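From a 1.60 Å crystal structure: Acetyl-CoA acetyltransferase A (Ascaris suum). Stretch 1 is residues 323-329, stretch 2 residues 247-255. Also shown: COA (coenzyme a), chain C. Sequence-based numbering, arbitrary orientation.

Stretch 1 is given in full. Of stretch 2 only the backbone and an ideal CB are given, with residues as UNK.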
ATOM      1  N   ASN A 323      36.297  -2.196  -4.240  1.00 14.11           N
ATOM      2  CA  ASN A 323      34.952  -2.091  -4.765  1.00 15.08           C
ATOM      3  C   ASN A 323      34.582  -0.627  -4.949  1.00 16.09           C
ATOM      4  O   ASN A 323      34.740   0.191  -4.032  1.00 18.30           O
ATOM      5  CB  ASN A 323      33.928  -2.794  -3.868  1.00 16.32           C
ATOM      6  CG  ASN A 323      32.552  -2.870  -4.521  1.00 18.08           C
ATOM      7  OD1 ASN A 323      31.546  -2.408  -3.966  1.00 24.00           O
ATOM      8  ND2 ASN A 323      32.509  -3.432  -5.697  1.00 17.09           N
ATOM      9  N   GLU A 324      34.074  -0.314  -6.134  1.00 17.08           N
ATOM     10  CA  GLU A 324      33.807   1.080  -6.519  1.00 15.20           C
ATOM     11  C   GLU A 324      32.398   1.498  -6.147  1.00 16.40           C
ATOM     12  O   GLU A 324      31.557   1.686  -7.026  1.00 18.02           O
ATOM     13  CB  GLU A 324      34.014   1.290  -8.023  1.00 17.73           C
ATOM     14  CG  GLU A 324      35.383   0.928  -8.486  1.00 16.42           C
ATOM     15  CD  GLU A 324      35.579   1.123  -9.979  1.00 18.52           C
ATOM     16  OE1 GLU A 324      34.582   1.251 -10.738  1.00 17.51           O
ATOM     17  OE2 GLU A 324      36.752   1.088 -10.381  1.00 18.04           O
ATOM     18  N   ALA A 325      32.136   1.666  -4.853  1.00 16.98           N
ATOM     19  CA  ALA A 325      30.854   2.193  -4.443  1.00 19.46           C
ATOM     20  C   ALA A 325      30.627   3.510  -5.170  1.00 18.94           C
ATOM     21  O   ALA A 325      29.540   3.778  -5.677  1.00 17.55           O
ATOM     22  CB  ALA A 325      30.806   2.372  -2.949  1.00 20.27           C
ATOM     23  N   PHE A 326      31.699   4.303  -5.233  1.00 17.14           N
ATOM     24  CA  PHE A 326      31.735   5.575  -5.946  1.00 17.49           C
ATOM     25  C   PHE A 326      33.106   5.680  -6.589  1.00 16.88           C
ATOM     26  O   PHE A 326      34.024   4.997  -6.165  1.00 17.08           O
ATOM     27  CB  PHE A 326      31.504   6.756  -4.992  1.00 18.62           C
ATOM     28  CG  PHE A 326      30.211   6.661  -4.256  1.00 17.95           C
ATOM     29  CD1 PHE A 326      29.066   7.194  -4.800  1.00 19.04           C
ATOM     30  CD2 PHE A 326      30.131   5.974  -3.058  1.00 17.55           C
ATOM     31  CE1 PHE A 326      27.854   7.075  -4.159  1.00 19.54           C
ATOM     32  CE2 PHE A 326      28.925   5.836  -2.405  1.00 19.14           C
ATOM     33  CZ  PHE A 326      27.783   6.379  -2.954  1.00 21.45           C
ATOM     34  N   SER A 327      33.268   6.565  -7.570  1.00 19.56           N
ATOM     35  CA  SER A 327      34.590   6.792  -8.123  1.00 19.62           C
ATOM     36  C   SER A 327      35.570   7.224  -7.029  1.00 17.91           C
ATOM     37  O   SER A 327      36.746   6.850  -7.036  1.00 17.09           O
ATOM     38  CB  SER A 327      34.535   7.855  -9.216  1.00 18.55           C
ATOM     39  OG  SER A 327      33.926   7.329 -10.381  1.00 21.33           O
ATOM     40  N   VAL A 328      35.103   8.024  -6.084  1.00 16.73           N
ATOM     41  CA  VAL A 328      35.988   8.482  -5.023  1.00 16.77           C
ATOM     42  C   VAL A 328      36.517   7.315  -4.187  1.00 17.18           C
ATOM     43  O   VAL A 328      37.611   7.405  -3.641  1.00 16.34           O
ATOM     44  CB  VAL A 328      35.305   9.538  -4.106  1.00 17.32           C
ATOM     45  CG1 VAL A 328      33.991   9.020  -3.491  1.00 18.01           C
ATOM     46  CG2 VAL A 328      36.260  10.003  -3.005  1.00 17.14           C
ATOM     47  N   THR A 329      35.771   6.203  -4.105  1.00 15.68           N
ATOM     48  CA  THR A 329      36.255   5.051  -3.358  1.00 15.56           C
ATOM     49  C   THR A 329      37.579   4.543  -3.936  1.00 15.71           C
ATOM     50  O   THR A 329      38.528   4.252  -3.203  1.00 17.10           O
ATOM     51  CB  THR A 329      35.230   3.926  -3.381  1.00 15.80           C
ATOM     52  OG1 THR A 329      33.923   4.484  -3.194  1.00 16.76           O
ATOM     53  CG2 THR A 329      35.520   2.892  -2.292  1.00 17.19           C
ATOM     54  N   UNK A 247      30.023  16.916  -6.251  1.00 20.55           N
ATOM     55  CA  UNK A 247      30.860  16.309  -7.291  1.00 20.51           C
ATOM     56  C   UNK A 247      30.360  14.936  -7.739  1.00 22.54           C
ATOM     57  O   UNK A 247      30.633  14.489  -8.852  1.00 20.97           O
ATOM     58  CB  UNK A 247      32.299  16.183  -6.786  1.00 20.51           C
ATOM     59  N   UNK A 248      29.625  14.257  -6.863  1.00 20.58           N
ATOM     60  CA  UNK A 248      29.176  12.911  -7.172  1.00 20.65           C
ATOM     61  C   UNK A 248      27.850  12.942  -7.937  1.00 19.68           C
ATOM     62  O   UNK A 248      26.888  13.614  -7.532  1.00 22.70           O
ATOM     63  CB  UNK A 248      29.032  12.092  -5.888  1.00 20.65           C
ATOM     64  N   UNK A 249      27.815  12.201  -9.039  1.00 22.22           N
ATOM     65  CA  UNK A 249      26.679  12.171  -9.951  1.00 20.76           C
ATOM     66  C   UNK A 249      26.253  10.744 -10.211  1.00 20.64           C
ATOM     67  O   UNK A 249      26.951   9.807  -9.831  1.00 22.46           O
ATOM     68  CB  UNK A 249      27.018  12.872 -11.268  1.00 20.76           C
ATOM     69  N   UNK A 250      25.154  10.582 -10.941  1.00 22.83           N
ATOM     70  CA  UNK A 250      24.712   9.238 -11.315  1.00 23.75           C
ATOM     71  C   UNK A 250      25.781   8.514 -12.116  1.00 24.62           C
ATOM     72  O   UNK A 250      25.877   7.294 -12.033  1.00 27.43           O
ATOM     73  CB  UNK A 250      23.412   9.305 -12.119  1.00 23.75           C
ATOM     74  N   UNK A 251      26.593   9.248 -12.884  1.00 22.29           N
ATOM     75  CA  UNK A 251      27.576   8.624 -13.746  1.00 21.93           C
ATOM     76  C   UNK A 251      28.834   8.199 -12.993  1.00 21.42           C
ATOM     77  O   UNK A 251      29.446   7.208 -13.370  1.00 23.78           O
ATOM     78  CB  UNK A 251      27.949   9.582 -14.879  1.00 21.93           C
ATOM     79  N   UNK A 252      29.227   8.911 -11.935  1.00 20.24           N
ATOM     80  CA  UNK A 252      30.476   8.538 -11.260  1.00 19.42           C
ATOM     81  C   UNK A 252      30.190   7.836  -9.938  1.00 21.36           C
ATOM     82  O   UNK A 252      31.094   7.618  -9.137  1.00 23.38           O
ATOM     83  CB  UNK A 252      31.346   9.773 -11.020  1.00 19.42           C
ATOM     84  N   UNK A 253      28.921   7.464  -9.733  1.00 19.71           N
ATOM     85  CA  UNK A 253      28.527   6.593  -8.612  1.00 18.35           C
ATOM     86  C   UNK A 253      28.143   5.254  -9.170  1.00 19.51           C
ATOM     87  O   UNK A 253      27.690   5.184 -10.290  1.00 21.61           O
ATOM     88  CB  UNK A 253      27.375   7.190  -7.801  1.00 18.35           C
ATOM     89  N   UNK A 254      28.267   4.211  -8.370  1.00 19.06           N
ATOM     90  CA  UNK A 254      27.753   2.922  -8.801  1.00 19.81           C
ATOM     91  C   UNK A 254      26.229   2.955  -8.872  1.00 21.19           C
ATOM     92  O   UNK A 254      25.564   3.845  -8.352  1.00 20.91           O
ATOM     93  CB  UNK A 254      28.222   1.814  -7.856  1.00 19.81           C
ATOM     94  N   UNK A 255      25.703   1.959  -9.577  1.00 20.66           N
ATOM     95  CA  UNK A 255      24.288   1.832  -9.873  1.00 21.14           C
ATOM     96  C   UNK A 255      23.682   0.746  -8.985  1.00 19.59           C
ATOM     97  O   UNK A 255      24.392   0.115  -8.208  1.00 19.10           O
ATOM     98  CB  UNK A 255      24.068   1.514 -11.353  1.00 21.14           C
TER
HETATM   99  N1A COA C 402      26.704   8.050 -18.364  1.00 31.00           N
HETATM  100  C2A COA C 402      25.995   9.121 -18.765  1.00 34.65           C
HETATM  101  N3A COA C 402      24.846   9.508 -18.193  1.00 32.95           N
HETATM  102  C4A COA C 402      24.324   8.831 -17.150  1.00 35.27           C
HETATM  103  C5A COA C 402      25.037   7.656 -16.641  1.00 32.14           C
HETATM  104  C6A COA C 402      26.298   7.288 -17.322  1.00 30.25           C
HETATM  105  N6A COA C 402      27.030   6.228 -16.926  1.00 31.93           N
HETATM  106  N7A COA C 402      24.299   7.183 -15.615  1.00 31.67           N
HETATM  107  C8A COA C 402      23.212   7.989 -15.485  1.00 36.73           C
HETATM  108  N9A COA C 402      23.236   8.981 -16.408  1.00 40.14           N
HETATM  109  C1B COA C 402      22.240  10.065 -16.628  1.00 45.70           C
HETATM  110  C2B COA C 402      20.956   9.462 -17.172  1.00 50.65           C
HETATM  111  O2B COA C 402      20.872   9.584 -18.594  1.00 50.14           O
HETATM  112  C3B COA C 402      19.832  10.232 -16.512  1.00 58.53           C
HETATM  113  O3B COA C 402      19.164  11.006 -17.518  1.00 65.12           O
HETATM  114  P3B COA C 402      19.063  12.605 -17.610  1.00 62.67           P
HETATM  115  O7A COA C 402      20.447  13.184 -17.439  1.00 67.12           O
HETATM  116  O8A COA C 402      18.532  12.961 -18.981  1.00 64.96           O
HETATM  117  O9A COA C 402      18.142  13.123 -16.534  1.00 66.58           O
HETATM  118  C4B COA C 402      20.489  10.969 -15.341  1.00 54.50           C
HETATM  119  O4B COA C 402      21.903  10.772 -15.429  1.00 43.13           O
HETATM  120  C5B COA C 402      20.031  10.359 -14.030  1.00 58.40           C
HETATM  121  O5B COA C 402      20.531   9.025 -14.025  1.00 64.62           O
HETATM  122  P1A COA C 402      19.599   7.719 -13.850  1.00 78.47           P
HETATM  123  O1A COA C 402      18.412   7.723 -14.784  1.00 79.16           O
HETATM  124  O2A COA C 402      20.415   6.461 -14.057  1.00 68.38           O
HETATM  125  O3A COA C 402      19.032   7.752 -12.362  1.00 83.33           O
HETATM  126  P2A COA C 402      17.716   6.904 -12.009  1.00105.96           P
HETATM  127  O4A COA C 402      16.513   7.486 -12.721  1.00 94.80           O
HETATM  128  O5A COA C 402      17.898   5.440 -12.349  1.00 80.25           O
HETATM  129  O6A COA C 402      17.580   7.085 -10.426  1.00 87.79           O
HETATM  130  CBP COA C 402      18.409   5.760  -8.655  1.00 69.54           C
HETATM  131  CCP COA C 402      18.743   6.862  -9.637  1.00 75.01           C
HETATM  132  CDP COA C 402      17.246   6.241  -7.817  1.00 63.57           C
HETATM  133  CEP COA C 402      17.924   4.492  -9.365  1.00 63.96           C
HETATM  134  CAP COA C 402      19.590   5.553  -7.690  1.00 64.25           C
HETATM  135  OAP COA C 402      19.145   4.696  -6.627  1.00 62.87           O
HETATM  136  C9P COA C 402      20.831   4.983  -8.347  1.00 62.39           C
HETATM  137  O9P COA C 402      20.792   4.464  -9.452  1.00 58.03           O
HETATM  138  N8P COA C 402      22.001   5.041  -7.704  1.00 56.77           N
HETATM  139  C7P COA C 402      22.214   5.636  -6.401  1.00 45.94           C
HETATM  140  C6P COA C 402      23.705   5.841  -6.172  1.00 46.57           C
HETATM  141  C5P COA C 402      24.146   4.903  -5.081  1.00 47.71           C
HETATM  142  O5P COA C 402      24.222   5.283  -3.915  1.00 47.66           O
HETATM  143  N4P COA C 402      24.398   3.659  -5.462  1.00 41.00           N
HETATM  144  C3P COA C 402      24.735   2.644  -4.480  1.00 42.64           C
HETATM  145  C2P COA C 402      26.215   2.397  -4.311  1.00 42.06           C
HETATM  146  S1P COA C 402      26.622   2.307  -2.556  1.00 55.52           S

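The two stretches meet through a single backbone bridge, with the CA atoms of F326 and position 253 4.3 Å apart.

Position 247 has nothing of stretch 1 within reach of its ideal CB, so stretch 1 sets no preference. It is T247; its backbone O serves position 252, within the same stretch, and its OG1 is bonded elsewhere in the structure.

At position 248 CA-to-CB points toward stretch 1, and the ideal CB lies 5.0 Å from F326 CD1. That gap leaves room for a side chain of some length, and the surface on offer is an aromatic ring, with the CG1 methyl of V328 to one side. Leucine, isoleucine, methionine or valine could all suit. The residue is I248, with chi1 m and chi2 t. Its CG2 packs 3.8 Å from F326 CD1, while CD1, at the end of the longer branch, comes within 4.2 Å of V328 CG1.

Positions 249, 250 and 251 form a turn on which stretch 1 makes no demand. Backbone NH groups of the turn near 249 suit a short acceptor there, and the coenzyme beside 250 and 251 favours small side chains. T249 holds the turn from within: the backbone N of 252 donates to T249 OG1 (3.3 Å), and A251 N does so weakly (3.1 Å). A250 and A251 instead border the coenzyme, A250 CB lying 3.5 Å from COA O5B and A251 CB 3.7 Å from COA C6A.

Position 252 points its CB sideways, 3.6 Å from S327 OG. Its carbonyl already accepts from S327 N (N to O, 2.9 Å), a bond any residue could make, so the side chain is free for other work; asparagine, aspartate or serine would be natural candidates in such a turn. N252, with chi1 p, folds back on its own stretch: OD1 accepts from T249 N at 2.8 Å, and ND2 donates to T247 O at 3.0 Å. One amide thus braces the loop that presents the carbonyl. A water donates to N252 O (3.0 Å) and accepts weakly from V328 N (3.3 Å), adding a water-mediated link between the stretches.

At position 253 the ideal CB is already tight, 3.4 Å from F326 CD1. Little size can be added in that direction, so alanine fits readily, and glycine would also avoid the crowding. A253 places its methyl 3.5 Å from F326 CD1, sharing the ring with I248.

Position 254 points toward stretch 1, where the carbonyls of E324 and A325 lie 3.4 and 3.2 Å from its ideal CB. Acceptors so near favour a short donor, serine above all, though alanine or glycine could fit. Its backbone N donates to A325 O (3.0 Å) whatever the side chain. In S254, chi1 p, OG also donates to A325 O at 2.7 Å, though its modelled place is less sure. S254 O accepts from COA N4P at 3.1 Å.

Position 255 points away, with nothing of stretch 1 near its ideal CB, and is unconstrained by it. It is T255, whose OG1 bonds to a residue just outside the stretches.

Stretch 2 247-255: TITAANAST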
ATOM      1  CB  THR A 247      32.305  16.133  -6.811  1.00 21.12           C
ATOM      2  OG1 THR A 247      32.331  15.228  -5.695  1.00 22.36           O
ATOM      3  CG2 THR A 247      32.904  17.448  -6.395  1.00 23.04           C
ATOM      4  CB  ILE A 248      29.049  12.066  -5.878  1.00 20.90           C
ATOM      5  CG1 ILE A 248      30.410  11.985  -5.172  1.00 21.82           C
ATOM      6  CG2 ILE A 248      28.526  10.664  -6.195  1.00 20.10           C
ATOM      7  CD1 ILE A 248      30.394  11.236  -3.838  1.00 21.23           C
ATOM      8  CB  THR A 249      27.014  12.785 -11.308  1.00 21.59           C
ATOM      9  OG1 THR A 249      27.883  11.900 -12.011  1.00 21.61           O
ATOM     10  CG2 THR A 249      27.686  14.131 -11.141  1.00 21.79           C
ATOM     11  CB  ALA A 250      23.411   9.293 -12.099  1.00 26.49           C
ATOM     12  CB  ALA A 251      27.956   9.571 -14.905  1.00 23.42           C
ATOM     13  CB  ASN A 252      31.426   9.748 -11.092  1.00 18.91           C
ATOM     14  CG  ASN A 252      30.846  10.880 -10.283  1.00 17.88           C
ATOM     15  OD1 ASN A 252      30.177  10.657  -9.295  1.00 19.99           O
ATOM     16  ND2 ASN A 252      31.174  12.135 -10.675  1.00 18.31           N
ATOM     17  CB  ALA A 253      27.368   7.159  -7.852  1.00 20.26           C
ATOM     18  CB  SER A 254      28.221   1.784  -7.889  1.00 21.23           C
ATOM     19  OG  SER A 254      27.729   1.929  -6.582  1.00 24.56           O
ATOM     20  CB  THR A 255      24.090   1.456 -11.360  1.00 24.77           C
ATOM     21  OG1 THR A 255      24.972   0.378 -11.689  1.00 26.83           O
ATOM     22  CG2 THR A 255      24.421   2.639 -12.249  1.00 30.67           C
TER
HETATM   23  O   HOH W   1      32.321   9.443  -7.155  1.00 24.50           O
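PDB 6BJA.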